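Tyrosine--tRNA ligase, mitochondrial (Emericella nidulans, PDB 5IHX) probably catalyses the ATP-dependent joining of L-tyrosine to tRNA(Tyr) in mitochondria, as a class I aminoacyl-tRNA synthetase. Local coordinates at residues A[63-68]-A[97-102]; A[86-91]-A[331-336]. All blocks are in the same frame, centred on the assembly; numbering follows the deposited sequence.

Contact 1 of 2, residues A[63-68]-A[97-102]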
loop_
_atom_site.group_PDB
_atom_site.type_symbol
_atom_site.label_atom_id
_atom_site.label_comp_id
_atom_site.label_asym_id
_atom_site.label_seq_id
_atom_site.Cartn_x
_atom_site.Cartn_y
_atom_site.Cartn_z
ATOM N N GLU A 63 15.445 -32.992 -7.527
ATOM C CA GLU A 63 14.393 -33.404 -8.453
ATOM C C GLU A 63 14.104 -32.391 -9.561
ATOM O O GLU A 63 13.688 -32.775 -10.653
ATOM C CB GLU A 63 13.100 -33.679 -7.679
ATOM C CG GLU A 63 13.228 -34.766 -6.623
ATOM C CD GLU A 63 13.616 -36.110 -7.210
ATOM O OE1 GLU A 63 13.395 -36.323 -8.420
ATOM O OE2 GLU A 63 14.148 -36.955 -6.459
ATOM N N LYS A 64 14.325 -31.108 -9.285
ATOM C CA LYS A 64 13.907 -30.048 -10.204
ATOM C C LYS A 64 15.004 -29.032 -10.501
ATOM O O LYS A 64 15.748 -28.620 -9.611
ATOM C CB LYS A 64 12.689 -29.316 -9.638
ATOM C CG LYS A 64 11.472 -30.193 -9.399
ATOM C CD LYS A 64 10.376 -29.427 -8.665
ATOM C CE LYS A 64 9.816 -28.285 -9.503
ATOM N NZ LYS A 64 8.711 -27.575 -8.802
ATOM N N ARG A 65 15.084 -28.633 -11.766
ATOM C CA ARG A 65 15.952 -27.546 -12.193
ATOM C C ARG A 65 15.252 -26.219 -11.900
ATOM O O ARG A 65 14.868 -25.493 -12.814
ATOM C CB ARG A 65 16.273 -27.681 -13.686
ATOM C CG ARG A 65 17.326 -26.720 -14.216
ATOM C CD ARG A 65 17.366 -26.744 -15.740
ATOM N NE ARG A 65 17.747 -28.050 -16.278
ATOM C CZ ARG A 65 18.996 -28.431 -16.533
ATOM N NH1 ARG A 65 20.015 -27.612 -16.301
ATOM N NH2 ARG A 65 19.228 -29.639 -17.025
ATOM N N VAL A 66 15.075 -25.919 -10.616
ATOM C CA VAL A 66 14.280 -24.769 -10.188
ATOM C C VAL A 66 15.021 -23.450 -10.332
ATOM O O VAL A 66 16.252 -23.402 -10.292
ATOM C CB VAL A 66 13.831 -24.896 -8.715
ATOM C CG1 VAL A 66 12.960 -26.112 -8.535
ATOM C CG2 VAL A 66 15.038 -24.944 -7.779
ATOM N N GLY A 67 14.252 -22.381 -10.492
ATOM C CA GLY A 67 14.809 -21.047 -10.525
ATOM C C GLY A 67 15.114 -20.549 -9.126
ATOM O O GLY A 67 14.451 -20.933 -8.161
ATOM N N ILE A 68 16.133 -19.702 -9.019
ATOM C CA ILE A 68 16.525 -19.120 -7.742
ATOM C C ILE A 68 16.887 -17.657 -7.960
ATOM O O ILE A 68 17.415 -17.308 -9.011
ATOM C CB ILE A 68 17.718 -19.871 -7.112
ATOM C CG1 ILE A 68 18.142 -19.204 -5.802
ATOM C CG2 ILE A 68 18.886 -19.937 -8.089
ATOM C CD1 ILE A 68 19.108 -20.035 -4.977
ATOM N N GLY A 97 23.613 -24.800 -14.305
ATOM C CA GLY A 97 22.533 -24.916 -15.270
ATOM C C GLY A 97 21.165 -24.601 -14.690
ATOM O O GLY A 97 20.141 -24.893 -15.308
ATOM N N LEU A 98 21.148 -24.014 -13.496
ATOM C CA LEU A 98 19.907 -23.550 -12.889
ATOM C C LEU A 98 19.602 -22.140 -13.375
ATOM O O LEU A 98 20.514 -21.323 -13.498
ATOM C CB LEU A 98 20.006 -23.572 -11.363
ATOM C CG LEU A 98 20.135 -24.947 -10.707
ATOM C CD1 LEU A 98 20.647 -24.812 -9.287
ATOM C CD2 LEU A 98 18.792 -25.661 -10.721
ATOM N N PRO A 99 18.322 -21.846 -13.663
ATOM C CA PRO A 99 18.004 -20.471 -14.066
ATOM C C PRO A 99 18.057 -19.521 -12.874
ATOM O O PRO A 99 17.328 -19.717 -11.906
ATOM C CB PRO A 99 16.583 -20.578 -14.628
ATOM C CG PRO A 99 15.997 -21.801 -14.012
ATOM C CD PRO A 99 17.127 -22.706 -13.596
ATOM N N VAL A 100 18.911 -18.508 -12.947
ATOM C CA VAL A 100 19.114 -17.597 -11.828
ATOM C C VAL A 100 18.649 -16.197 -12.182
ATOM O O VAL A 100 18.719 -15.786 -13.343
ATOM C CB VAL A 100 20.597 -17.555 -11.399
ATOM C CG1 VAL A 100 21.087 -18.951 -11.060
ATOM C CG2 VAL A 100 21.464 -16.931 -12.491
ATOM N N THR A 101 18.164 -15.471 -11.181
ATOM C CA THR A 101 17.676 -14.117 -11.398
ATOM C C THR A 101 18.287 -13.161 -10.389
ATOM O O THR A 101 18.244 -13.403 -9.183
ATOM C CB THR A 101 16.137 -14.046 -11.302
ATOM O OG1 THR A 101 15.552 -14.893 -12.298
ATOM C CG2 THR A 101 15.640 -12.616 -11.503
ATOM N N PHE A 102 18.862 -12.077 -10.902
ATOM C CA PHE A 102 19.315 -10.968 -10.074
ATOM C C PHE A 102 18.217 -9.924 -10.047
ATOM O O PHE A 102 17.866 -9.365 -11.086
ATOM C CB PHE A 102 20.612 -10.354 -10.617
ATOM C CG PHE A 102 21.769 -11.313 -10.679
ATOM C CD1 PHE A 102 22.825 -11.192 -9.792
ATOM C CD2 PHE A 102 21.806 -12.327 -11.621
ATOM C CE1 PHE A 102 23.896 -12.062 -9.842
ATOM C CE2 PHE A 102 22.877 -13.202 -11.674
ATOM C CZ PHE A 102 23.922 -13.067 -10.782
#
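R65 lays its side chain beside G97 O, with CG anti to its backbone N (chi1 -172°); CD comes to 3.4 Å from G97 O, and a bend at chi3 (-63°) then places NE. NH1 gives a hydrogen bond to G97 O at 2.9 Å, fairly straight at the hydrogen (161°). The acceptor lies in the guanidinium plane, whereas the donor stands above the plane of the G97 carbonyl. NH2 has partners of its own, E21 by a salt bridge and G18 O by a hydrogen bond, so two terminal nitrogens of one cation are gripped separately. G97, with positive phi, follows helix 84-95 in a Schellman motif, and its carbonyl is the one R65 uses.

L98 crosses R65 obliquely, and its CD2 branch settles against the backbone, 3.4 Å from V66 O. Beside it P99 lays CD 3.5 Å from that same V66 oxygen. Beyond this the segments run into the neighbouring parallel strands 68-72 and 100-104, joined through helix 84-95 in a beta-alpha-beta crossover of the Rossmann-type fold of class I synthetases. Farther along them, Y69, G71 and L103 line the pocket that holds tyrosine.

The pairing alternates as parallel strands require: I68 N donates to P99 O (3.1 Å), and I68 O accepts from T101 N (2.9 Å). Each acceptor also receives a CA-H...O contact, from G67 CA to P99 O and from V100 CA to I68 O. On the face turned to helix 84-95, I68 CG2 meets V100 CG1 at 3.8 Å.

Contact 2 of 2, residues A[86-91]-A[331-336]; sequences PFMVLA and FTFLPI
M88 reaches from helix 84-95 to the backbone of F331 and to the ring of F333, and its chain can be followed atom by atom. CB points toward the 331-336 segment but stands back from it. CG, anti to the carbonyl carbon (chi1 -66°), carries the chain outward and remains 4.7 Å from F331 CD1. SD comes nearer, 4.3 Å from F331 O. Bends at chi2 (-57°) and chi3 (-55°) fold the thioether, and the second of them places the methyl CE. That tip makes the closest approach of the side chain, 3.7 Å from F331 C, and it also lies 4.2 Å from F333 CE2, approaching that ring obliquely.

One turn further along the helix, A91 offers only its CB. It meets F333 at the rim, near the ring plane, with CZ 3.7 Å away. W92 and Y150 bring their rings against the phenyl, and the Y150 hydroxyl is hydrogen-bonded to the backbone N of F333. The ring of F331 makes edge-to-face contacts with Y327 and F316.

The joint couples a helix of the Rossmann-type catalytic domain to the link between helices 321-331 and 336-348, in the helical region that follows this domain in tyrosyl-tRNA synthetases. The link is shaped by an ST turn in which T332 OG1 accepts from L334 N at 3.0 Å, while the same hydroxyl is hydrogen-bonded to L328 O. The T332 hydroxyl and F333 N thus have partners outside helix 84-95. What passes between the two segments is dispersion between methyl groups, a phenyl rim and a peptide carbonyl, so their fit depends on shape and burial more than on bond direction.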
loop_
_atom_site.group_PDB
_atom_site.type_symbol
_atom_site.label_atom_id
_atom_site.label_comp_id
_atom_site.label_asym_id
_atom_site.label_seq_id
_atom_site.Cartn_x
_atom_site.Cartn_y
_atom_site.Cartn_z
ATOM N N PRO A 86 25.322 -14.074 -1.421
ATOM C CA PRO A 86 24.128 -14.513 -2.153
ATOM C C PRO A 86 24.357 -14.589 -3.664
ATOM O O PRO A 86 23.767 -15.429 -4.341
ATOM C CB PRO A 86 23.093 -13.440 -1.810
ATOM C CG PRO A 86 23.522 -12.913 -0.493
ATOM C CD PRO A 86 25.026 -12.955 -0.510
ATOM N N PHE A 87 25.212 -13.718 -4.188
ATOM C CA PHE A 87 25.494 -13.723 -5.620
ATOM C C PHE A 87 26.517 -14.797 -5.986
ATOM O O PHE A 87 26.556 -15.254 -7.129
ATOM C CB PHE A 87 25.949 -12.339 -6.079
ATOM C CG PHE A 87 24.886 -11.287 -5.929
ATOM C CD1 PHE A 87 23.696 -11.394 -6.627
ATOM C CD2 PHE A 87 25.073 -10.192 -5.105
ATOM C CE1 PHE A 87 22.705 -10.442 -6.495
ATOM C CE2 PHE A 87 24.086 -9.231 -4.972
ATOM C CZ PHE A 87 22.902 -9.356 -5.673
ATOM N N MET A 88 27.337 -15.206 -5.023
ATOM C CA MET A 88 28.194 -16.370 -5.219
ATOM C C MET A 88 27.311 -17.609 -5.372
ATOM O O MET A 88 27.620 -18.511 -6.152
ATOM C CB MET A 88 29.174 -16.549 -4.056
ATOM C CG MET A 88 30.219 -15.448 -3.928
ATOM S SD MET A 88 31.238 -15.212 -5.399
ATOM C CE MET A 88 31.883 -16.863 -5.655
ATOM N N VAL A 89 26.215 -17.654 -4.618
ATOM C CA VAL A 89 25.248 -18.746 -4.743
ATOM C C VAL A 89 24.627 -18.765 -6.138
ATOM O O VAL A 89 24.491 -19.828 -6.746
ATOM C CB VAL A 89 24.134 -18.640 -3.674
ATOM C CG1 VAL A 89 22.990 -19.607 -3.968
ATOM C CG2 VAL A 89 24.700 -18.908 -2.289
ATOM N N LEU A 90 24.252 -17.593 -6.644
ATOM C CA LEU A 90 23.664 -17.501 -7.977
ATOM C C LEU A 90 24.696 -17.839 -9.051
ATOM O O LEU A 90 24.364 -18.430 -10.078
ATOM C CB LEU A 90 23.088 -16.104 -8.233
ATOM C CG LEU A 90 21.919 -15.629 -7.366
ATOM C CD1 LEU A 90 21.402 -14.294 -7.883
ATOM C CD2 LEU A 90 20.796 -16.657 -7.308
ATOM N N ALA A 91 25.947 -17.462 -8.809
ATOM C CA ALA A 91 27.030 -17.788 -9.728
ATOM C C ALA A 91 27.151 -19.299 -9.872
ATOM O O ALA A 91 27.241 -19.825 -10.982
ATOM C CB ALA A 91 28.341 -17.191 -9.247
ATOM N N PHE A 331 34.247 -17.622 -1.651
ATOM C CA PHE A 331 34.482 -16.527 -2.598
ATOM C C PHE A 331 35.131 -16.934 -3.927
ATOM O O PHE A 331 35.376 -16.077 -4.772
ATOM C CB PHE A 331 35.354 -15.451 -1.942
ATOM C CG PHE A 331 34.625 -14.605 -0.939
ATOM C CD1 PHE A 331 33.732 -13.633 -1.359
ATOM C CD2 PHE A 331 34.842 -14.768 0.420
ATOM C CE1 PHE A 331 33.062 -12.845 -0.443
ATOM C CE2 PHE A 331 34.175 -13.982 1.340
ATOM C CZ PHE A 331 33.283 -13.019 0.908
ATOM N N THR A 332 35.410 -18.221 -4.120
ATOM C CA THR A 332 36.047 -18.676 -5.358
ATOM C C THR A 332 35.407 -19.951 -5.893
ATOM O O THR A 332 34.642 -20.617 -5.194
ATOM C CB THR A 332 37.560 -18.936 -5.165
ATOM O OG1 THR A 332 37.766 -20.276 -4.697
ATOM C CG2 THR A 332 38.170 -17.948 -4.175
ATOM N N PHE A 333 35.733 -20.271 -7.146
ATOM C CA PHE A 333 35.302 -21.513 -7.790
ATOM C C PHE A 333 36.402 -22.576 -7.723
ATOM O O PHE A 333 36.318 -23.606 -8.392
ATOM C CB PHE A 333 34.918 -21.255 -9.255
ATOM C CG PHE A 333 33.521 -20.708 -9.450
ATOM C CD1 PHE A 333 33.024 -20.516 -10.731
ATOM C CD2 PHE A 333 32.714 -20.368 -8.371
ATOM C CE1 PHE A 333 31.753 -20.013 -10.934
ATOM C CE2 PHE A 333 31.439 -19.865 -8.570
ATOM C CZ PHE A 333 30.959 -19.688 -9.853
ATOM N N LEU A 334 37.431 -22.320 -6.920
ATOM C CA LEU A 334 38.530 -23.265 -6.752
ATOM C C LEU A 334 38.007 -24.611 -6.251
ATOM O O LEU A 334 37.251 -24.652 -5.280
ATOM C CB LEU A 334 39.572 -22.719 -5.774
ATOM C CG LEU A 334 40.491 -21.597 -6.264
ATOM C CD1 LEU A 334 41.227 -20.984 -5.090
ATOM C CD2 LEU A 334 41.486 -22.114 -7.296
ATOM N N PRO A 335 38.386 -25.716 -6.926
ATOM C CA PRO A 335 37.982 -27.042 -6.441
ATOM C C PRO A 335 38.451 -27.310 -5.013
ATOM O O PRO A 335 39.489 -26.787 -4.603
ATOM C CB PRO A 335 38.664 -28.004 -7.420
ATOM C CG PRO A 335 38.900 -27.204 -8.646
ATOM C CD PRO A 335 39.156 -25.804 -8.180
ATOM N N ILE A 336 37.686 -28.102 -4.268
ATOM C CA ILE A 336 38.026 -28.416 -2.883
ATOM C C ILE A 336 39.404 -29.078 -2.771
ATOM O O ILE A 336 40.180 -28.730 -1.883
ATOM C CB ILE A 336 36.955 -29.325 -2.233
ATOM C CG1 ILE A 336 35.607 -28.599 -2.149
ATOM C CG2 ILE A 336 37.408 -29.812 -0.854
ATOM C CD1 ILE A 336 35.590 -27.387 -1.233
#

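How the contacts relate
From the N terminus the segments come in the order 63-68, 86-91, 97-102 and 331-336, so the two contacts cross. Contact 1 closes a short loop of 28 intervening residues, and 86-91 lies inside it; contact 2 leaves that loop and closes one of 239 residues, which contains 97-102. Helix 84-95 is therefore the shared element: it connects the paired strands of contact 1 and carries one partner of contact 2. Their centres lie 15 Å apart, yet they touch, for L90 packs on I68 and V100, and F87 meets F102. Together they tie the parallel strands 68-72 and 100-104, through one helix, to the late helical region.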